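Local coordinates for uncharacterized protein (Agrobacterium tumefaciens, PDB 6N90) that probably acts as the mRNA-cleaving toxin of a bacterial toxin-antitoxin pair, as in other ribonucleases of the YoeB family, at residues A[3-6]-A[12-15]; A[14-19]-A[82-87]; A[56-61]-A[66-71]. One frame throughout, in Å; residues are numbered along the deposited sequence.

Overall arrangement
The three contacts tie helix 7-19 to the sheet and the sheet to itself. Contacts 1 and 2 have centres 8 Å apart, share Glu14 and Phe15, and are joined by a salt bridge of 3.0 Å from Asp12 OD1 to Arg85 NH1; both touch the second subunit. Contact 3 lies 13 Å from each, centre to centre. It reaches contact 2 through a probable hydrogen bond from Ile82 N to Val67 O, 2.8 Å, whereas its nearest atoms stay about 5 Å from contact 1. All three contacts reach one mixed sheet. Segment 82-87 leads into the C-terminal residues, which in YoeB-family relatives contribute to the nuclease site and probably do so here.

Contact 1: residues A[3-6]-A[12-15]; sequences LVWT and DYEF
Trp5, at the end of the first strand of the YoeB-like fold, packs against Tyr13, about two turns into the helix that follows: strand 2-5 borders the mixed sheet within this chain. The backbones stay well apart, with 9.4 Å between Trp5 CA and Tyr13 CA, and two long aromatic side chains bridge the gap. Trp5 advances with the outer corner of its six-membered ring. Its CH2 comes down over one face of the Tyr13 ring, off centre toward the rim, and is 3.6 Å from Tyr13 CD1. Beside it, Trp5 CZ3 rests 3.8 Å from Tyr13 CB, so the contact continues from the phenol down to the root of that side chain. The six-membered ring of Trp5 and the ring of Tyr13 have centroids 4.7 Å apart and planes inclined by 39°, an oblique pairing that is neither a parallel stack nor a T-shape. On the helix, Tyr13 reaches the strand by carrying CG opposite its backbone N (chi1 -174°), which presents the ring face to the indole corner.

The pair is buried, and its surroundings account for that. Trp10 meets both rings, edge-to-face in the case of Trp5, while Ile31 of helix 21-36 touches Trp5, and Val24 and Ile27 of the same helix touch Tyr13. The dimer interface adjoins the pair: Leu3, Val4 and Trp5 form an antiparallel ladder with a strand of the second subunit, and Trp5 meets Trp5 of the second subunit with planes at about 80°. At the polar end of the phenol, Tyr13 OH is hydrogen-bonded to OD1 of Asn28 in its own chain and to NE2 of Gln17 of the second subunit.

Contact 2: residues A[14-19]-A[82-87]; sequences EFWQRT and IQCRFH
The segment 14-19 is the last part of helix 7-19. Segment 82-87 carries the end of strand 76-84 into an irregular tail; the two come nearest at Trp16 and Arg85, whose CA atoms are 8.7 Å apart. In the helix, Arg18 N bonds to Glu14 O (2.9 Å), while Thr19 N turns to Trp16 O, three residues back, as the helix ends. On the other side, Ile82 and Gln83 both face Val67 in a classic beta bulge just before the residues that touch the helix.

Trp16 spans the gap to Cys84 with its indole nitrogen. NE1 donates to Cys84 O at 2.7 Å with an N-H...O angle of 155°, and the acceptor lies close to the indole plane while the donor lies in the carbonyl plane. The sulfur of Cys84 sits at the edge of the same indole, SG being 4.3 Å from Trp16 CD1. In the YoeB-like fold this joins the first helix to the end of the last strand, 76-84, and His64 of the neighbouring strand meets Trp16 edge-to-face.

Arg85 runs out extended, CG opposite its backbone N (chi1 -167°), and its aliphatic part passes the benzo side of the indole, where Arg85 CG is 3.7 Å from Trp16 CZ2. Its guanidinium then lies flat on Phe15, with planes 13° apart and Arg85 CZ 3.6 Å from the ring centroid, a cation-pi stack. Within this stack the nearest atoms are Arg85 NH2 and Phe15 CZ, 3.3 Å apart. Phe86 CZ meets the opposite face near its rim, the Phe86 ring lying over Arg85 CG, and a salt bridge from NH1 to Asp12 OD1 probably limits rotation of the guanidinium. On the far face of the Phe15 ring lies Thr19 OG1, hydrogen-bonded to Phe15 O at 3.0 Å.

Contact 3: residues A[56-61]-A[66-71]; sequences WSRRIT and FVYRVS
Arg58 and Tyr68 meet through a side-chain hydrogen bond: NE of Arg58 donates to Tyr68 OH at 2.9 Å, near the guanidinium plane and at an N-H...O angle of 158°. The phenol also carries a CH-pi contact, for Trp56 CB lies over one face of the Tyr68 ring, 3.9 Å from its centroid. Chi1 of 64° sets CG of Tyr68 between its backbone N and carbonyl carbon, leaning the ring across to strand 56-59.

Beneath these side chains is an antiparallel beta hairpin. Trp56 with Tyr68 and Arg58 with Phe66 are hydrogen-bonded pairs, and Ser57 with Val67 between them is a non-hydrogen-bonded pair with CA atoms 4.4 Å apart. Trp56 N to Tyr68 O, 2.8 Å, is almost straight at 178°. Where the chain turns a corner, Ile60 CG1 packs 3.9 Å from Phe66 CB, and Ile60 continues onto helix 21-36.

The outer shell is the loop after that helix: Tyr68 OH is also hydrogen-bonded to Pro38 O, and Arg58 reaches Leu42 O through NH1 and Thr37 O and Ala40 O through NH2. Acceptor oxygens on NE, NH1 and NH2 probably compensate the burial of the guanidinium, which pins this loop to the sheet.

Contact 1: residues A[3-6]-A[12-15]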
loop_
_atom_site.group_PDB
_atom_site.type_symbol
_atom_site.label_atom_id
_atom_site.label_comp_id
_atom_site.label_asym_id
_atom_site.label_seq_id
_atom_site.Cartn_x
_atom_site.Cartn_y
_atom_site.Cartn_z
ATOM N N LEU A 3 1.679 3.398 5.060
ATOM C CA LEU A 3 2.267 3.220 3.748
ATOM C C LEU A 3 1.275 3.786 2.740
ATOM O O LEU A 3 0.147 3.330 2.666
ATOM C CB LEU A 3 2.564 1.731 3.476
ATOM C CG LEU A 3 3.069 1.378 2.088
ATOM C CD1 LEU A 3 4.377 2.036 1.810
ATOM C CD2 LEU A 3 3.249 -0.148 2.011
ATOM N N VAL A 4 1.681 4.811 1.998
ATOM C CA VAL A 4 0.801 5.497 1.051
ATOM C C VAL A 4 1.241 5.325 -0.406
ATOM O O VAL A 4 2.367 5.631 -0.766
ATOM C CB VAL A 4 0.722 7.013 1.364
ATOM C CG1 VAL A 4 -0.275 7.649 0.433
ATOM C CG2 VAL A 4 0.355 7.220 2.829
ATOM N N TRP A 5 0.345 4.795 -1.237
ATOM C CA TRP A 5 0.588 4.704 -2.673
ATOM C C TRP A 5 -0.250 5.705 -3.447
ATOM O O TRP A 5 -1.381 5.980 -3.099
ATOM C CB TRP A 5 0.222 3.325 -3.208
ATOM C CG TRP A 5 0.865 2.205 -2.500
ATOM C CD1 TRP A 5 0.467 1.642 -1.311
ATOM C CD2 TRP A 5 1.992 1.455 -2.947
ATOM N NE1 TRP A 5 1.293 0.584 -0.995
ATOM C CE2 TRP A 5 2.245 0.459 -1.978
ATOM C CE3 TRP A 5 2.835 1.535 -4.062
ATOM C CZ2 TRP A 5 3.292 -0.458 -2.104
ATOM C CZ3 TRP A 5 3.869 0.617 -4.182
ATOM C CH2 TRP A 5 4.100 -0.351 -3.198
ATOM N N THR A 6 0.276 6.157 -4.568
ATOM C CA THR A 6 -0.530 6.914 -5.516
ATOM C C THR A 6 -1.232 5.992 -6.503
ATOM O O THR A 6 -1.004 4.779 -6.497
ATOM C CB THR A 6 0.337 7.909 -6.282
ATOM O OG1 THR A 6 1.315 7.191 -7.041
ATOM C CG2 THR A 6 1.040 8.835 -5.290
ATOM N N ASP A 12 1.829 0.408 -10.999
ATOM C CA ASP A 12 3.071 -0.254 -11.339
ATOM C C ASP A 12 3.443 -1.387 -10.407
ATOM O O ASP A 12 4.069 -2.363 -10.843
ATOM C CB ASP A 12 4.188 0.756 -11.405
ATOM C CG ASP A 12 4.145 1.561 -12.688
ATOM O OD1 ASP A 12 3.561 1.076 -13.699
ATOM O OD2 ASP A 12 4.687 2.679 -12.677
ATOM N N TYR A 13 3.061 -1.275 -9.132
ATOM C CA TYR A 13 3.267 -2.397 -8.203
ATOM C C TYR A 13 2.428 -3.589 -8.638
ATOM O O TYR A 13 2.907 -4.713 -8.620
ATOM C CB TYR A 13 2.897 -1.986 -6.787
ATOM C CG TYR A 13 3.186 -2.980 -5.670
ATOM C CD1 TYR A 13 4.490 -3.242 -5.245
ATOM C CD2 TYR A 13 2.133 -3.557 -4.969
ATOM C CE1 TYR A 13 4.732 -4.114 -4.169
ATOM C CE2 TYR A 13 2.357 -4.429 -3.912
ATOM C CZ TYR A 13 3.650 -4.715 -3.522
ATOM O OH TYR A 13 3.850 -5.574 -2.457
ATOM N N GLU A 14 1.216 -3.315 -9.112
ATOM C CA GLU A 14 0.343 -4.364 -9.613
ATOM C C GLU A 14 1.002 -4.984 -10.845
ATOM O O GLU A 14 1.016 -6.205 -11.002
ATOM C CB GLU A 14 -1.029 -3.796 -9.974
ATOM C CG GLU A 14 -1.993 -3.709 -8.802
ATOM C CD GLU A 14 -3.303 -4.424 -9.069
ATOM O OE1 GLU A 14 -3.309 -5.371 -9.883
ATOM O OE2 GLU A 14 -4.326 -4.038 -8.466
ATOM N N PHE A 15 1.549 -4.136 -11.715
ATOM C CA PHE A 15 2.231 -4.608 -12.916
ATOM C C PHE A 15 3.310 -5.616 -12.547
ATOM O O PHE A 15 3.437 -6.675 -13.183
ATOM C CB PHE A 15 2.841 -3.433 -13.685
ATOM C CG PHE A 15 3.747 -3.857 -14.804
ATOM C CD1 PHE A 15 3.225 -4.145 -16.049
ATOM C CD2 PHE A 15 5.121 -3.963 -14.609
ATOM C CE1 PHE A 15 4.072 -4.539 -17.113
ATOM C CE2 PHE A 15 5.968 -4.354 -15.666
ATOM C CZ PHE A 15 5.431 -4.638 -16.918
#

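Contact 2: residues A[14-19]-A[82-87]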
loop_
_atom_site.group_PDB
_atom_site.type_symbol
_atom_site.label_atom_id
_atom_site.label_comp_id
_atom_site.label_asym_id
_atom_site.label_seq_id
_atom_site.Cartn_x
_atom_site.Cartn_y
_atom_site.Cartn_z
ATOM N N GLU A 14 1.216 -3.315 -9.112
ATOM C CA GLU A 14 0.343 -4.364 -9.613
ATOM C C GLU A 14 1.002 -4.984 -10.845
ATOM O O GLU A 14 1.016 -6.205 -11.002
ATOM C CB GLU A 14 -1.029 -3.796 -9.974
ATOM C CG GLU A 14 -1.993 -3.709 -8.802
ATOM C CD GLU A 14 -3.303 -4.424 -9.069
ATOM O OE1 GLU A 14 -3.309 -5.371 -9.883
ATOM O OE2 GLU A 14 -4.326 -4.038 -8.466
ATOM N N PHE A 15 1.549 -4.136 -11.715
ATOM C CA PHE A 15 2.231 -4.608 -12.916
ATOM C C PHE A 15 3.310 -5.616 -12.547
ATOM O O PHE A 15 3.437 -6.675 -13.183
ATOM C CB PHE A 15 2.841 -3.433 -13.685
ATOM C CG PHE A 15 3.747 -3.857 -14.804
ATOM C CD1 PHE A 15 3.225 -4.145 -16.049
ATOM C CD2 PHE A 15 5.121 -3.963 -14.609
ATOM C CE1 PHE A 15 4.072 -4.539 -17.113
ATOM C CE2 PHE A 15 5.968 -4.354 -15.666
ATOM C CZ PHE A 15 5.431 -4.638 -16.918
ATOM N N TRP A 16 4.061 -5.322 -11.479
ATOM C CA TRP A 16 5.103 -6.245 -11.083
ATOM C C TRP A 16 4.489 -7.564 -10.589
ATOM O O TRP A 16 5.017 -8.651 -10.877
ATOM C CB TRP A 16 6.011 -5.629 -10.020
ATOM C CG TRP A 16 6.921 -4.519 -10.566
ATOM C CD1 TRP A 16 7.039 -3.254 -10.086
ATOM C CD2 TRP A 16 7.832 -4.618 -11.669
ATOM N NE1 TRP A 16 7.962 -2.548 -10.825
ATOM C CE2 TRP A 16 8.463 -3.362 -11.805
ATOM C CE3 TRP A 16 8.173 -5.640 -12.558
ATOM C CZ2 TRP A 16 9.416 -3.103 -12.796
ATOM C CZ3 TRP A 16 9.113 -5.382 -13.543
ATOM C CH2 TRP A 16 9.732 -4.120 -13.646
ATOM N N GLN A 17 3.367 -7.459 -9.872
ATOM C CA GLN A 17 2.652 -8.644 -9.393
ATOM C C GLN A 17 2.263 -9.535 -10.568
ATOM O O GLN A 17 2.264 -10.753 -10.439
ATOM C CB GLN A 17 1.404 -8.264 -8.598
ATOM C CG GLN A 17 1.731 -7.544 -7.302
ATOM C CD GLN A 17 0.557 -7.526 -6.346
ATOM O OE1 GLN A 17 -0.382 -8.323 -6.467
ATOM N NE2 GLN A 17 0.630 -6.672 -5.367
ATOM N N ARG A 18 1.933 -8.904 -11.695
ATOM C CA ARG A 18 1.467 -9.626 -12.886
ATOM C C ARG A 18 2.601 -10.176 -13.746
ATOM O O ARG A 18 2.364 -11.051 -14.574
ATOM C CB ARG A 18 0.594 -8.728 -13.771
ATOM C CG ARG A 18 -0.782 -8.463 -13.254
ATOM C CD ARG A 18 -1.423 -7.369 -14.067
ATOM N NE ARG A 18 -2.832 -7.193 -13.743
ATOM C CZ ARG A 18 -3.572 -6.184 -14.180
ATOM N NH1 ARG A 18 -3.028 -5.252 -14.949
ATOM N NH2 ARG A 18 -4.852 -6.101 -13.841
ATOM N N THR A 19 3.818 -9.661 -13.571
ATOM C CA THR A 19 4.898 -10.001 -14.511
ATOM C C THR A 19 6.210 -10.467 -13.889
ATOM O O THR A 19 6.930 -11.238 -14.507
ATOM C CB THR A 19 5.236 -8.810 -15.427
ATOM O OG1 THR A 19 5.791 -7.746 -14.632
ATOM C CG2 THR A 19 3.985 -8.322 -16.171
ATOM N N ILE A 82 6.099 7.132 -4.518
ATOM C CA ILE A 82 5.815 7.957 -5.679
ATOM C C ILE A 82 5.991 7.161 -6.965
ATOM O O ILE A 82 5.225 7.329 -7.917
ATOM C CB ILE A 82 6.735 9.204 -5.696
ATOM C CG1 ILE A 82 6.669 9.904 -4.341
ATOM C CG2 ILE A 82 6.346 10.160 -6.808
ATOM C CD1 ILE A 82 5.268 10.247 -3.904
ATOM N N GLN A 83 6.996 6.290 -6.986
ATOM C CA GLN A 83 7.271 5.458 -8.161
ATOM C C GLN A 83 7.917 4.131 -7.745
ATOM O O GLN A 83 8.650 4.095 -6.768
ATOM C CB GLN A 83 8.166 6.253 -9.143
ATOM C CG GLN A 83 9.253 5.493 -9.881
ATOM C CD GLN A 83 10.171 6.432 -10.669
ATOM O OE1 GLN A 83 9.934 7.648 -10.749
ATOM N NE2 GLN A 83 11.229 5.874 -11.235
ATOM N N CYS A 84 7.655 3.040 -8.463
ATOM C CA CYS A 84 8.383 1.797 -8.221
ATOM C C CYS A 84 8.658 1.081 -9.555
ATOM O O CYS A 84 8.583 -0.153 -9.670
ATOM C CB CYS A 84 7.613 0.883 -7.244
ATOM S SG CYS A 84 6.055 0.251 -7.889
ATOM N N ARG A 85 8.989 1.887 -10.561
ATOM C CA ARG A 85 9.224 1.408 -11.919
ATOM C C ARG A 85 9.904 2.524 -12.712
ATOM O O ARG A 85 9.579 3.689 -12.521
ATOM C CB ARG A 85 7.901 0.999 -12.575
ATOM C CG ARG A 85 8.042 0.200 -13.872
ATOM C CD ARG A 85 6.664 -0.261 -14.334
ATOM N NE ARG A 85 6.691 -0.862 -15.665
ATOM C CZ ARG A 85 5.640 -0.900 -16.482
ATOM N NH1 ARG A 85 4.484 -0.370 -16.119
ATOM N NH2 ARG A 85 5.754 -1.459 -17.675
ATOM N N PHE A 86 10.847 2.155 -13.572
ATOM C CA PHE A 86 11.572 3.084 -14.453
ATOM C C PHE A 86 12.555 3.999 -13.720
ATOM O O PHE A 86 12.642 3.995 -12.488
ATOM C CB PHE A 86 10.593 3.948 -15.264
ATOM C CG PHE A 86 9.612 3.141 -16.063
ATOM C CD1 PHE A 86 10.062 2.189 -16.971
ATOM C CD2 PHE A 86 8.252 3.340 -15.911
ATOM C CE1 PHE A 86 9.165 1.444 -17.700
ATOM C CE2 PHE A 86 7.351 2.599 -16.634
ATOM C CZ PHE A 86 7.810 1.638 -17.524
ATOM N N HIS A 87 13.308 4.779 -14.493
ATOM C CA HIS A 87 14.178 5.809 -13.912
ATOM C C HIS A 87 13.358 6.999 -13.405
ATOM O O HIS A 87 12.223 7.195 -13.847
ATOM C CB HIS A 87 15.223 6.256 -14.935
ATOM C CG HIS A 87 16.312 5.251 -15.152
ATOM N ND1 HIS A 87 17.411 5.161 -14.330
ATOM C CD2 HIS A 87 16.463 4.290 -16.098
ATOM C CE1 HIS A 87 18.199 4.185 -14.757
ATOM N NE2 HIS A 87 17.647 3.645 -15.828
#

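Contact 3: residues A[56-61]-A[66-71]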
loop_
_atom_site.group_PDB
_atom_site.type_symbol
_atom_site.label_atom_id
_atom_site.label_comp_id
_atom_site.label_asym_id
_atom_site.label_seq_id
_atom_site.Cartn_x
_atom_site.Cartn_y
_atom_site.Cartn_z
ATOM N N TRP A 56 13.361 10.831 -1.927
ATOM C CA TRP A 56 14.532 9.978 -1.942
ATOM C C TRP A 56 14.325 8.852 -2.936
ATOM O O TRP A 56 13.186 8.523 -3.279
ATOM C CB TRP A 56 14.801 9.409 -0.556
ATOM C CG TRP A 56 15.455 10.386 0.326
ATOM C CD1 TRP A 56 14.903 11.510 0.863
ATOM C CD2 TRP A 56 16.805 10.336 0.780
ATOM N NE1 TRP A 56 15.841 12.171 1.626
ATOM C CE2 TRP A 56 17.017 11.464 1.589
ATOM C CE3 TRP A 56 17.862 9.448 0.570
ATOM C CZ2 TRP A 56 18.251 11.726 2.201
ATOM C CZ3 TRP A 56 19.087 9.706 1.176
ATOM C CH2 TRP A 56 19.266 10.832 1.983
ATOM N N SER A 57 15.412 8.258 -3.373
ATOM C CA SER A 57 15.358 7.172 -4.320
ATOM C C SER A 57 16.265 5.997 -3.979
ATOM O O SER A 57 17.333 6.206 -3.502
ATOM C CB SER A 57 15.720 7.708 -5.692
ATOM O OG SER A 57 15.754 6.716 -6.652
ATOM N N ARG A 58 15.792 4.778 -4.160
ATOM C CA ARG A 58 16.623 3.595 -4.018
ATOM C C ARG A 58 16.513 2.725 -5.274
ATOM O O ARG A 58 15.506 2.760 -5.991
ATOM C CB ARG A 58 16.214 2.782 -2.789
ATOM C CG ARG A 58 16.395 3.492 -1.474
ATOM C CD ARG A 58 15.656 2.730 -0.352
ATOM N NE ARG A 58 15.668 3.466 0.903
ATOM C CZ ARG A 58 16.227 3.018 2.021
ATOM N NH1 ARG A 58 16.808 1.808 2.044
ATOM N NH2 ARG A 58 16.169 3.762 3.121
ATOM N N ARG A 59 17.557 1.949 -5.525
ATOM C CA ARG A 59 17.576 1.022 -6.646
ATOM C C ARG A 59 16.755 -0.235 -6.391
ATOM O O ARG A 59 16.966 -0.941 -5.414
ATOM C CB ARG A 59 19.016 0.612 -6.963
ATOM C CG ARG A 59 19.836 1.690 -7.626
ATOM C CD ARG A 59 20.425 1.190 -8.931
ATOM N NE ARG A 59 21.341 0.069 -8.743
ATOM C CZ ARG A 59 22.261 -0.282 -9.634
ATOM N NH1 ARG A 59 22.381 0.411 -10.762
ATOM N NH2 ARG A 59 23.062 -1.316 -9.398
ATOM N N ILE A 60 15.834 -0.537 -7.293
ATOM C CA ILE A 60 15.256 -1.867 -7.344
ATOM C C ILE A 60 16.177 -2.704 -8.225
ATOM O O ILE A 60 16.676 -3.747 -7.813
ATOM C CB ILE A 60 13.832 -1.849 -7.910
ATOM C CG1 ILE A 60 12.991 -0.774 -7.225
ATOM C CG2 ILE A 60 13.151 -3.221 -7.794
ATOM C CD1 ILE A 60 11.605 -0.618 -7.913
ATOM N N THR A 61 16.343 -2.250 -9.465
ATOM C CA THR A 61 17.396 -2.732 -10.364
ATOM C C THR A 61 18.046 -1.519 -11.011
ATOM O O THR A 61 17.686 -0.394 -10.689
ATOM C CB THR A 61 16.855 -3.663 -11.450
ATOM O OG1 THR A 61 15.951 -2.941 -12.303
ATOM C CG2 THR A 61 16.135 -4.825 -10.826
ATOM N N PHE A 66 12.889 3.120 -6.923
ATOM C CA PHE A 66 11.863 3.219 -5.892
ATOM C C PHE A 66 12.007 4.619 -5.328
ATOM O O PHE A 66 12.999 4.914 -4.666
ATOM C CB PHE A 66 12.080 2.106 -4.829
ATOM C CG PHE A 66 11.179 2.188 -3.602
ATOM C CD1 PHE A 66 9.901 1.670 -3.621
ATOM C CD2 PHE A 66 11.657 2.731 -2.410
ATOM C CE1 PHE A 66 9.091 1.711 -2.496
ATOM C CE2 PHE A 66 10.840 2.801 -1.276
ATOM C CZ PHE A 66 9.555 2.285 -1.326
ATOM N N VAL A 67 11.039 5.481 -5.632
ATOM C CA VAL A 67 11.074 6.863 -5.164
ATOM C C VAL A 67 10.012 7.045 -4.074
ATOM O O VAL A 67 8.861 6.613 -4.210
ATOM C CB VAL A 67 10.860 7.855 -6.331
ATOM C CG1 VAL A 67 10.958 9.321 -5.825
ATOM C CG2 VAL A 67 11.888 7.603 -7.433
ATOM N N TYR A 68 10.410 7.692 -2.983
ATOM C CA TYR A 68 9.558 7.766 -1.804
ATOM C C TYR A 68 9.868 8.999 -0.986
ATOM O O TYR A 68 10.863 9.693 -1.223
ATOM C CB TYR A 68 9.762 6.514 -0.927
ATOM C CG TYR A 68 11.181 6.443 -0.393
ATOM C CD1 TYR A 68 12.228 5.974 -1.190
ATOM C CD2 TYR A 68 11.474 6.852 0.905
ATOM C CE1 TYR A 68 13.530 5.924 -0.710
ATOM C CE2 TYR A 68 12.758 6.790 1.396
ATOM C CZ TYR A 68 13.784 6.340 0.583
ATOM O OH TYR A 68 15.071 6.302 1.083
ATOM N N ARG A 69 9.014 9.245 -0.007
ATOM C CA ARG A 69 9.276 10.273 0.985
ATOM C C ARG A 69 8.679 9.834 2.303
ATOM O O ARG A 69 7.540 9.403 2.351
ATOM C CB ARG A 69 8.679 11.617 0.536
ATOM C CG ARG A 69 8.832 12.752 1.528
ATOM C CD ARG A 69 8.256 14.057 0.963
ATOM N NE ARG A 69 6.832 13.953 0.628
ATOM C CZ ARG A 69 6.122 14.934 0.071
ATOM N NH1 ARG A 69 6.706 16.085 -0.214
ATOM N NH2 ARG A 69 4.834 14.775 -0.199
ATOM N N VAL A 70 9.442 9.940 3.379
ATOM C CA VAL A 70 8.895 9.669 4.696
ATOM C C VAL A 70 8.485 10.997 5.297
ATOM O O VAL A 70 9.296 11.921 5.364
ATOM C CB VAL A 70 9.904 8.965 5.618
ATOM C CG1 VAL A 70 9.385 8.958 7.035
ATOM C CG2 VAL A 70 10.149 7.539 5.141
ATOM N N SER A 71 7.227 11.097 5.701
ATOM C CA SER A 71 6.712 12.338 6.288
ATOM C C SER A 71 6.134 12.076 7.662
ATOM O O SER A 71 5.873 10.933 8.021
ATOM C CB SER A 71 5.634 12.973 5.401
ATOM O OG SER A 71 6.140 13.298 4.121
#